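Local coordinates for uncharacterized protein (Corynebacterium diphtheriae, PDB 3V7B) that is of unknown function but belongs to the DUF2020 family, grouped with the Mog1p and PsbP proteins, at residues 5-10 with 51-55; 27-31 with 55-60; 85-89 with 126-130; 100-106 with 117-121. Residue numbers count along the deposited sequence, not the author numbering.

Overall arrangement
Interaction 1 joins two loops, interaction 2 a loop to strand 57-61, interaction 3 helix 79-89 to strand 124-130, and interaction 4 a loop and the start of strand 105-111 to strand 114-121. Interactions 1 and 2, at the 46-50/57-61 edge of the antiparallel sheet, share T55 and touch where T51 CG2 packs 4.1 Å from P56 CG. Interactions 3 and 4, centres about 10 Å apart, sit on the neighbouring strands 124-130 and 114-121, joined by probable backbone hydrogen bonds V128 N to Y117 O (2.8 Å) and V126 N to V119 O (2.9 Å). A 1,2-ethanediol, probably from crystallisation, lies about 4 Å from the W129 side chain of interaction 3.

Interaction 1 (5-10 with 51-55); sequences VHDSAL and TRFDT
A reciprocal pair of aspartate-to-backbone hydrogen bonds clasps the N-terminal left-handed turn of residues 5-10 to the loop 51-55, which connects strands 46-50 and 57-61 at one edge of the sheet. D7 N donates to D54 OD1 at 2.9 Å, and D54 N returns a bond to D7 OD1 at 2.8 Å. Both aspartates use the m rotamer (chi1 near -60°). H6 ND1 gives D54 OD2 a further hydrogen bond of 2.7 Å, so the D54 carboxylate is held by both its oxygens. D7 OD2 meets R74 in a salt bridge and also accepts from H75 N, extending the clasp to strand 69-75. One residue on, S8 OG donates to R52 O at 2.8 Å.

The turn is built from D7, S8 and A9, all with phi near +50° and psi between 30° and 42°, and is closed by A9 N to H6 O and L10 N to D7 O, each 3.0 Å. Of the CA atoms, those of D7 and F53 lie nearest each other, 3.9 Å apart. L10 points toward the loop: its CD1 lies 3.6 Å from F53 CZ and also covers one face of the R52 guanidinium, whose own salt bridge is to D50. A water bridges the two segments, donating to D7 OD1 at 2.7 Å and accepting from T55 N at 3.0 Å.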
# COMPACT_ATOMS: atom_id res chain seq x y z
N VAL A 5 18.84 -11.43 0.56
CA VAL A 5 18.33 -10.00 0.39
C VAL A 5 16.83 -9.97 0.06
O VAL A 5 16.34 -10.75 -0.77
CB VAL A 5 19.16 -9.17 -0.66
CG1 VAL A 5 18.45 -8.94 -2.00
CG2 VAL A 5 19.54 -7.81 -0.09
N HIS A 6 16.11 -9.06 0.70
CA HIS A 6 14.67 -8.93 0.47
C HIS A 6 14.38 -7.73 -0.32
O HIS A 6 15.06 -6.70 -0.20
CB HIS A 6 13.91 -8.79 1.79
CG HIS A 6 14.03 -9.98 2.66
ND1 HIS A 6 13.44 -11.17 2.34
CD2 HIS A 6 14.81 -10.21 3.81
CE1 HIS A 6 13.79 -12.10 3.27
NE2 HIS A 6 14.62 -11.51 4.17
N ASP A 7 13.32 -7.84 -1.10
CA ASP A 7 12.81 -6.75 -1.92
C ASP A 7 13.92 -6.06 -2.77
O ASP A 7 13.94 -4.84 -2.94
CB ASP A 7 12.14 -5.71 -1.04
CG ASP A 7 11.00 -6.23 -0.22
OD1 ASP A 7 10.53 -7.39 -0.39
OD2 ASP A 7 10.51 -5.37 0.59
N SER A 8 14.80 -6.86 -3.35
CA SER A 8 15.92 -6.35 -4.17
C SER A 8 16.73 -5.23 -3.49
O SER A 8 17.25 -4.31 -4.16
CB SER A 8 15.35 -5.81 -5.52
OG SER A 8 14.44 -6.71 -6.15
N ALA A 9 16.84 -5.29 -2.16
CA ALA A 9 17.56 -4.32 -1.35
C ALA A 9 17.11 -2.90 -1.64
O ALA A 9 17.88 -1.98 -1.53
CB ALA A 9 19.07 -4.51 -1.52
N LEU A 10 15.84 -2.71 -2.05
CA LEU A 10 15.36 -1.35 -2.32
C LEU A 10 15.37 -0.51 -1.05
O LEU A 10 15.11 -1.04 0.03
CB LEU A 10 13.93 -1.34 -2.92
CG LEU A 10 13.88 -1.82 -4.40
CD1 LEU A 10 12.43 -2.04 -4.89
CD2 LEU A 10 14.61 -0.90 -5.38
N THR A 51 7.21 -6.85 -9.11
CA THR A 51 7.80 -8.03 -8.51
C THR A 51 9.22 -7.80 -7.99
O THR A 51 9.93 -8.77 -7.63
CB THR A 51 7.85 -9.17 -9.53
OG1 THR A 51 8.57 -8.73 -10.67
CG2 THR A 51 6.45 -9.54 -9.92
N ARG A 52 9.65 -6.54 -7.97
CA ARG A 52 10.93 -6.24 -7.22
C ARG A 52 10.86 -6.59 -5.74
O ARG A 52 11.88 -6.97 -5.12
CB ARG A 52 11.40 -4.80 -7.41
CG ARG A 52 11.82 -4.52 -8.82
CD ARG A 52 12.20 -3.05 -9.02
NE ARG A 52 11.08 -2.19 -8.61
CZ ARG A 52 11.20 -0.90 -8.26
NH1 ARG A 52 12.38 -0.28 -8.31
NH2 ARG A 52 10.13 -0.19 -7.87
N PHE A 53 9.65 -6.54 -5.23
CA PHE A 53 9.38 -6.82 -3.80
C PHE A 53 9.09 -8.30 -3.64
O PHE A 53 8.46 -8.86 -4.51
CB PHE A 53 8.21 -5.98 -3.36
CG PHE A 53 8.43 -4.49 -3.61
CD1 PHE A 53 9.10 -3.69 -2.68
CD2 PHE A 53 8.03 -3.93 -4.77
CE1 PHE A 53 9.34 -2.30 -2.93
CE2 PHE A 53 8.23 -2.56 -5.04
CZ PHE A 53 8.88 -1.75 -4.12
N ASP A 54 9.54 -8.89 -2.55
CA ASP A 54 9.24 -10.33 -2.30
C ASP A 54 7.73 -10.60 -2.49
O ASP A 54 7.32 -11.53 -3.20
CB ASP A 54 9.63 -10.77 -0.89
CG ASP A 54 11.11 -10.60 -0.56
OD1 ASP A 54 11.93 -10.33 -1.47
OD2 ASP A 54 11.41 -10.75 0.65
N THR A 55 6.91 -9.77 -1.84
CA THR A 55 5.47 -9.74 -2.11
C THR A 55 5.24 -8.65 -3.11
O THR A 55 5.49 -7.46 -2.81
CB THR A 55 4.64 -9.45 -0.83
OG1 THR A 55 4.85 -10.52 0.09
CG2 THR A 55 3.19 -9.37 -1.20
O HOH W 1 7.90 -7.69 0.08

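Interaction 2 (27-31 with 55-60); sequences ECPYL and TPACVF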
# COMPACT_ATOMS: atom_id res chain seq x y z
N GLU A 27 -3.13 -9.12 -12.47
CA GLU A 27 -3.89 -8.86 -11.32
C GLU A 27 -3.08 -9.07 -10.06
O GLU A 27 -2.08 -9.82 -10.04
CB GLU A 27 -5.19 -9.68 -11.33
CG GLU A 27 -6.11 -9.23 -12.49
CD GLU A 27 -7.51 -9.83 -12.46
OE1 GLU A 27 -8.22 -9.61 -13.48
OE2 GLU A 27 -7.89 -10.55 -11.46
N CYS A 28 -3.51 -8.38 -9.01
CA CYS A 28 -2.85 -8.49 -7.71
C CYS A 28 -3.07 -9.86 -7.11
O CYS A 28 -4.22 -10.29 -7.01
CB CYS A 28 -3.48 -7.49 -6.78
SG CYS A 28 -2.57 -7.28 -5.26
N PRO A 29 -2.00 -10.54 -6.65
CA PRO A 29 -2.26 -11.90 -6.10
C PRO A 29 -3.06 -11.93 -4.84
O PRO A 29 -3.71 -12.96 -4.54
CB PRO A 29 -0.85 -12.52 -5.91
CG PRO A 29 0.04 -11.70 -6.76
CD PRO A 29 -0.58 -10.30 -6.90
N TYR A 30 -3.17 -10.80 -4.16
CA TYR A 30 -3.81 -10.82 -2.86
C TYR A 30 -4.97 -9.84 -2.69
O TYR A 30 -5.42 -9.65 -1.59
CB TYR A 30 -2.77 -10.57 -1.76
CG TYR A 30 -1.86 -9.41 -2.00
CD1 TYR A 30 -2.19 -8.17 -1.51
CD2 TYR A 30 -0.66 -9.55 -2.73
CE1 TYR A 30 -1.35 -7.09 -1.68
CE2 TYR A 30 0.20 -8.47 -2.93
CZ TYR A 30 -0.15 -7.26 -2.42
OH TYR A 30 0.69 -6.21 -2.61
N LEU A 31 -5.39 -9.16 -3.75
CA LEU A 31 -6.51 -8.21 -3.64
C LEU A 31 -7.33 -8.39 -4.94
O LEU A 31 -6.78 -8.28 -6.04
CB LEU A 31 -6.03 -6.79 -3.55
CG LEU A 31 -5.43 -6.32 -2.24
CD1 LEU A 31 -5.06 -4.83 -2.29
CD2 LEU A 31 -6.38 -6.58 -1.05
N THR A 55 6.91 -9.77 -1.84
CA THR A 55 5.47 -9.74 -2.11
C THR A 55 5.24 -8.65 -3.11
O THR A 55 5.49 -7.46 -2.81
CB THR A 55 4.64 -9.45 -0.83
OG1 THR A 55 4.85 -10.52 0.09
CG2 THR A 55 3.19 -9.37 -1.20
N PRO A 56 4.77 -9.01 -4.32
CA PRO A 56 4.65 -7.92 -5.30
C PRO A 56 3.79 -6.79 -4.85
O PRO A 56 2.76 -7.01 -4.25
CB PRO A 56 4.00 -8.62 -6.51
CG PRO A 56 4.42 -10.03 -6.39
CD PRO A 56 4.26 -10.26 -4.90
N ALA A 57 4.21 -5.57 -5.15
CA ALA A 57 3.41 -4.38 -4.96
C ALA A 57 2.33 -4.36 -6.03
O ALA A 57 2.56 -4.85 -7.13
CB ALA A 57 4.27 -3.17 -5.07
N CYS A 58 1.15 -3.83 -5.69
CA CYS A 58 0.01 -3.84 -6.63
C CYS A 58 -0.42 -2.37 -6.79
O CYS A 58 -0.60 -1.63 -5.82
CB CYS A 58 -1.16 -4.68 -6.13
SG CYS A 58 -0.75 -6.44 -5.95
N VAL A 59 -0.65 -1.99 -8.04
CA VAL A 59 -1.10 -0.62 -8.34
C VAL A 59 -2.34 -0.64 -9.22
O VAL A 59 -2.43 -1.45 -10.14
CB VAL A 59 -0.04 0.14 -9.07
CG1 VAL A 59 -0.47 1.63 -9.21
CG2 VAL A 59 1.30 0.04 -8.32
N PHE A 60 -3.31 0.22 -8.87
CA PHE A 60 -4.59 0.18 -9.48
C PHE A 60 -4.93 1.57 -9.99
O PHE A 60 -4.92 2.56 -9.27
CB PHE A 60 -5.69 -0.27 -8.51
CG PHE A 60 -5.41 -1.53 -7.73
CD1 PHE A 60 -5.79 -2.77 -8.21
CD2 PHE A 60 -4.68 -1.49 -6.54
CE1 PHE A 60 -5.60 -3.93 -7.48
CE2 PHE A 60 -4.40 -2.68 -5.86
CZ PHE A 60 -4.87 -3.89 -6.33
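At T55 the chain approaches strand 57-61, and its CG2 methyl packs against Y30 CE2 at 3.6 Å. P56 follows with its carbonyl oxygen as the acceptor for Y30 OH at 2.8 Å, the hydrogen bond between these segments; the p rotamer of Y30 carries the ring to this point. A57 turns its side chain away, while its CA lies 4.0 Å from the same hydroxyl oxygen. C58 then swings back toward 27-31 and forms the disulfide with C28, SG to SG 2.1 Å, chi3 82°, with C28 in the t and C58 in the m rotamer. This covalent tie fixes the loop before helix 33-40 onto the strand. The C58 sulfur also sits obliquely by the Y30 ring, 4.2 Å from its centroid, and 4.0 Å from P29 CD. V59 faces away, and F60 returns to the contact, its CZ lying 3.9 Å from C28 CB and 4.2 Å from L31 CD1. C58 and F60 thus share one face of the strand with the loop. Strand 57-61 runs between strands 46-50 and 69-75, and Y30 reaches A145 and L149 of helix 135-149, which packs beside the loop.

Interaction 3 (85-89 with 126-130); sequences VVDWA and VVVWS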
# COMPACT_ATOMS: atom_id res chain seq x y z
N VAL A 85 10.26 3.21 6.95
CA VAL A 85 9.26 3.16 5.85
C VAL A 85 7.92 3.76 6.31
O VAL A 85 7.38 4.69 5.71
CB VAL A 85 8.99 1.71 5.36
CG1 VAL A 85 7.88 1.69 4.29
CG2 VAL A 85 10.28 1.11 4.76
N VAL A 86 7.43 3.25 7.43
CA VAL A 86 6.17 3.69 7.93
C VAL A 86 6.18 5.21 8.27
O VAL A 86 5.25 5.92 7.92
CB VAL A 86 5.73 2.83 9.13
CG1 VAL A 86 4.56 3.48 9.83
CG2 VAL A 86 5.37 1.39 8.72
N ASP A 87 7.27 5.70 8.90
CA ASP A 87 7.39 7.10 9.25
C ASP A 87 7.57 7.95 8.01
O ASP A 87 7.14 9.10 7.97
CB ASP A 87 8.60 7.31 10.22
CG ASP A 87 8.36 6.76 11.57
OD1 ASP A 87 7.24 6.20 11.83
OD2 ASP A 87 9.28 6.93 12.42
N TRP A 88 8.19 7.41 6.98
CA TRP A 88 8.27 8.16 5.71
C TRP A 88 6.91 8.31 5.05
O TRP A 88 6.52 9.45 4.71
CB TRP A 88 9.27 7.46 4.81
CG TRP A 88 9.15 7.74 3.35
CD1 TRP A 88 9.53 8.88 2.66
CD2 TRP A 88 8.59 6.82 2.33
NE1 TRP A 88 9.22 8.76 1.30
CE2 TRP A 88 8.67 7.54 1.04
CE3 TRP A 88 8.06 5.53 2.34
CZ2 TRP A 88 8.24 6.97 -0.15
CZ3 TRP A 88 7.60 4.98 1.16
CH2 TRP A 88 7.70 5.68 -0.06
N ALA A 89 6.15 7.21 4.98
CA ALA A 89 4.83 7.20 4.31
C ALA A 89 3.78 7.99 5.10
O ALA A 89 2.92 8.63 4.52
CB ALA A 89 4.34 5.80 4.08
N VAL A 126 3.52 -2.53 5.60
CA VAL A 126 2.43 -2.52 4.64
C VAL A 126 1.96 -1.05 4.50
O VAL A 126 1.54 -0.43 5.50
CB VAL A 126 1.26 -3.45 5.07
CG1 VAL A 126 0.04 -3.30 4.16
CG2 VAL A 126 1.71 -4.92 5.14
N VAL A 127 2.02 -0.50 3.30
CA VAL A 127 1.58 0.89 3.06
C VAL A 127 0.52 0.88 1.93
O VAL A 127 0.71 0.25 0.89
CB VAL A 127 2.77 1.81 2.60
CG1 VAL A 127 2.34 3.23 2.30
CG2 VAL A 127 3.96 1.76 3.60
N VAL A 128 -0.55 1.64 2.10
CA VAL A 128 -1.53 1.75 1.09
C VAL A 128 -1.77 3.23 0.97
O VAL A 128 -1.92 3.91 2.00
CB VAL A 128 -2.84 1.03 1.47
CG1 VAL A 128 -3.96 1.29 0.51
CG2 VAL A 128 -2.68 -0.49 1.60
N TRP A 129 -1.75 3.70 -0.28
CA TRP A 129 -2.11 5.05 -0.63
C TRP A 129 -3.40 4.93 -1.45
O TRP A 129 -3.55 4.00 -2.26
CB TRP A 129 -1.03 5.64 -1.50
CG TRP A 129 0.25 5.97 -0.81
CD1 TRP A 129 0.57 7.09 -0.10
CD2 TRP A 129 1.45 5.17 -0.83
NE1 TRP A 129 1.88 7.07 0.29
CE2 TRP A 129 2.46 5.92 -0.11
CE3 TRP A 129 1.80 3.94 -1.41
CZ2 TRP A 129 3.74 5.47 0.02
CZ3 TRP A 129 3.08 3.46 -1.24
CH2 TRP A 129 4.03 4.17 -0.55
N SER A 130 -4.30 5.87 -1.24
CA SER A 130 -5.50 6.00 -2.04
C SER A 130 -5.63 7.43 -2.55
O SER A 130 -5.22 8.35 -1.88
CB SER A 130 -6.74 5.69 -1.21
OG SER A 130 -7.93 6.15 -1.85
O HOH W 2 2.88 9.32 1.97
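Helix 79-89 lies along strand 124-130 here, one layer of an α+β fold, an antiparallel sheet with helix 79-89 on one face and helix 135-149 on the other, consistent with its Mog1p/PsbP relationship. The axes of the segments 85-89 and 126-130 run nearly parallel, 16° apart, at a closest approach of 9.2 Å, and the interface is wholly apolar apart from one bridging water.

V85 and V127 are both in the t rotamer and meet with V85 CG1 4.0 Å from V127 CG2. A89 CA lies 7.2 Å from V127 CA, the nearest CA pair, and this small residue sets its CB 3.7 Å from V127 CG1 and 4.1 Å from W129 CZ2. W129 takes the m rotamer (chi1 -72°, chi2 -83°) and lays its indole beside the helix; W88, with chi1 159° (t) and chi2 75°, brings its ring across, although its CA-to-CB bond runs sideways. Their six-membered rings are 5.9 Å apart at the centroids with planes at 79°, an oblique pair whose closest atoms are W88 CH2 and W129 CZ2, 4.0 Å apart. W88 also meets F12 edge-to-face.

V126 and V128 point to the other face of the sheet, where helix 135-149 covers them. On the helix side a water donates to A89 O at 2.6 Å and accepts from W129 NE1 at 3.0 Å.

Interaction 4 (100-106 with 117-121); sequences EPDGWSG and YAVQK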
# COMPACT_ATOMS: atom_id res chain seq x y z
N GLU A 100 -4.23 -1.12 13.58
CA GLU A 100 -4.99 -2.29 13.16
C GLU A 100 -4.32 -2.86 11.87
O GLU A 100 -3.65 -2.13 11.09
CB GLU A 100 -6.52 -1.97 13.04
CG GLU A 100 -7.16 -1.46 14.36
CD GLU A 100 -8.70 -1.24 14.39
OE1 GLU A 100 -9.25 -0.95 15.52
OE2 GLU A 100 -9.39 -1.34 13.33
N PRO A 101 -4.40 -4.17 11.66
CA PRO A 101 -4.90 -5.19 12.57
C PRO A 101 -4.00 -5.40 13.81
O PRO A 101 -2.87 -4.89 13.92
CB PRO A 101 -4.97 -6.45 11.68
CG PRO A 101 -4.05 -6.21 10.55
CD PRO A 101 -3.80 -4.74 10.43
N ASP A 102 -4.50 -6.16 14.77
CA ASP A 102 -3.78 -6.28 16.02
C ASP A 102 -2.32 -6.76 15.82
O ASP A 102 -2.02 -7.65 15.04
CB ASP A 102 -4.62 -7.07 17.03
CG ASP A 102 -5.75 -6.20 17.66
OD1 ASP A 102 -6.18 -5.23 17.01
OD2 ASP A 102 -6.17 -6.47 18.80
N GLY A 103 -1.40 -6.04 16.47
CA GLY A 103 0.02 -6.34 16.38
C GLY A 103 0.74 -5.40 15.42
O GLY A 103 1.95 -5.42 15.42
N TRP A 104 -0.01 -4.56 14.68
CA TRP A 104 0.56 -3.62 13.69
C TRP A 104 0.50 -2.23 14.27
O TRP A 104 -0.43 -1.89 15.02
CB TRP A 104 -0.19 -3.66 12.36
CG TRP A 104 -0.06 -5.01 11.67
CD1 TRP A 104 -0.71 -6.22 12.00
CD2 TRP A 104 0.84 -5.35 10.58
NE1 TRP A 104 -0.28 -7.24 11.20
CE2 TRP A 104 0.65 -6.76 10.31
CE3 TRP A 104 1.76 -4.64 9.83
CZ2 TRP A 104 1.34 -7.40 9.34
CZ3 TRP A 104 2.43 -5.30 8.85
CH2 TRP A 104 2.23 -6.65 8.61
N SER A 105 1.41 -1.37 13.80
CA SER A 105 1.52 0.01 14.29
C SER A 105 2.03 0.94 13.22
O SER A 105 2.98 0.64 12.55
CB SER A 105 2.52 0.07 15.43
OG SER A 105 2.38 1.27 16.17
N GLY A 106 1.51 2.12 13.15
CA GLY A 106 2.01 3.08 12.20
C GLY A 106 1.09 4.31 12.23
O GLY A 106 0.69 4.70 13.32
N TYR A 117 -2.26 4.76 4.70
CA TYR A 117 -2.38 3.92 5.83
C TYR A 117 -1.13 3.07 5.81
O TYR A 117 -0.87 2.30 4.84
CB TYR A 117 -3.67 3.05 5.80
CG TYR A 117 -3.90 2.23 7.08
CD1 TYR A 117 -4.77 2.71 8.10
CD2 TYR A 117 -3.32 0.98 7.28
CE1 TYR A 117 -5.00 2.01 9.25
CE2 TYR A 117 -3.55 0.26 8.45
CZ TYR A 117 -4.42 0.78 9.43
OH TYR A 117 -4.70 0.13 10.60
N ALA A 118 -0.32 3.23 6.85
CA ALA A 118 1.01 2.62 6.90
C ALA A 118 1.31 2.03 8.25
O ALA A 118 1.26 2.69 9.27
CB ALA A 118 2.08 3.63 6.51
N VAL A 119 1.58 0.71 8.26
CA VAL A 119 1.81 0.02 9.50
C VAL A 119 2.93 -0.97 9.38
O VAL A 119 3.26 -1.42 8.31
CB VAL A 119 0.58 -0.75 10.03
CG1 VAL A 119 -0.54 0.25 10.53
CG2 VAL A 119 0.06 -1.74 8.91
N GLN A 120 3.58 -1.21 10.50
CA GLN A 120 4.57 -2.30 10.55
C GLN A 120 4.36 -3.23 11.73
O GLN A 120 3.75 -2.89 12.74
CB GLN A 120 5.98 -1.74 10.55
CG GLN A 120 6.42 -0.88 11.72
CD GLN A 120 6.57 -1.52 13.07
OE1 GLN A 120 7.10 -2.65 13.28
NE2 GLN A 120 6.14 -0.79 14.03
N LYS A 121 4.95 -4.41 11.57
CA LYS A 121 4.91 -5.49 12.53
C LYS A 121 6.27 -6.13 12.35
O LYS A 121 6.56 -6.70 11.29
CB LYS A 121 3.80 -6.51 12.24
CG LYS A 121 3.75 -7.61 13.31
CD LYS A 121 2.48 -8.47 13.31
CE LYS A 121 2.50 -9.59 12.29
NZ LYS A 121 1.66 -10.77 12.75
O HOH W 3 4.02 -3.37 15.58
O HOH W 4 -1.40 -9.77 11.59
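This is the open end of a β-hairpin, where the loop leading into strand 105-111 folds against strand 114-121. S105 and Q120 form an antiparallel hydrogen-bonded pair, with Q120 N to S105 O at 2.8 Å and S105 N to Q120 O at 3.0 Å; G106 and V119 form the next, non-hydrogen-bonded pair. G106 CA makes a CA-H...O contact with A118 O at 3.0 Å; an ideal CB at G106 would lie about 1.8 Å from A118 O, a clash. The type II β-turn P101-W104, closed by W104 N to P101 O at 3.0 Å and with G103 at phi 101°, leads the chain into the hairpin after the cis E100-P101 peptide. W104 rests on strand 114-121: K121 CB sits over its six-membered ring in a CH-pi contact, 3.5 Å from the centroid, and V119 CG2 approaches W104 CE3 at 3.5 Å. Outside the pair, W104 also packs on I146 of helix 135-149. Before the turn, Y117 OH donates to E100 O at 2.5 Å.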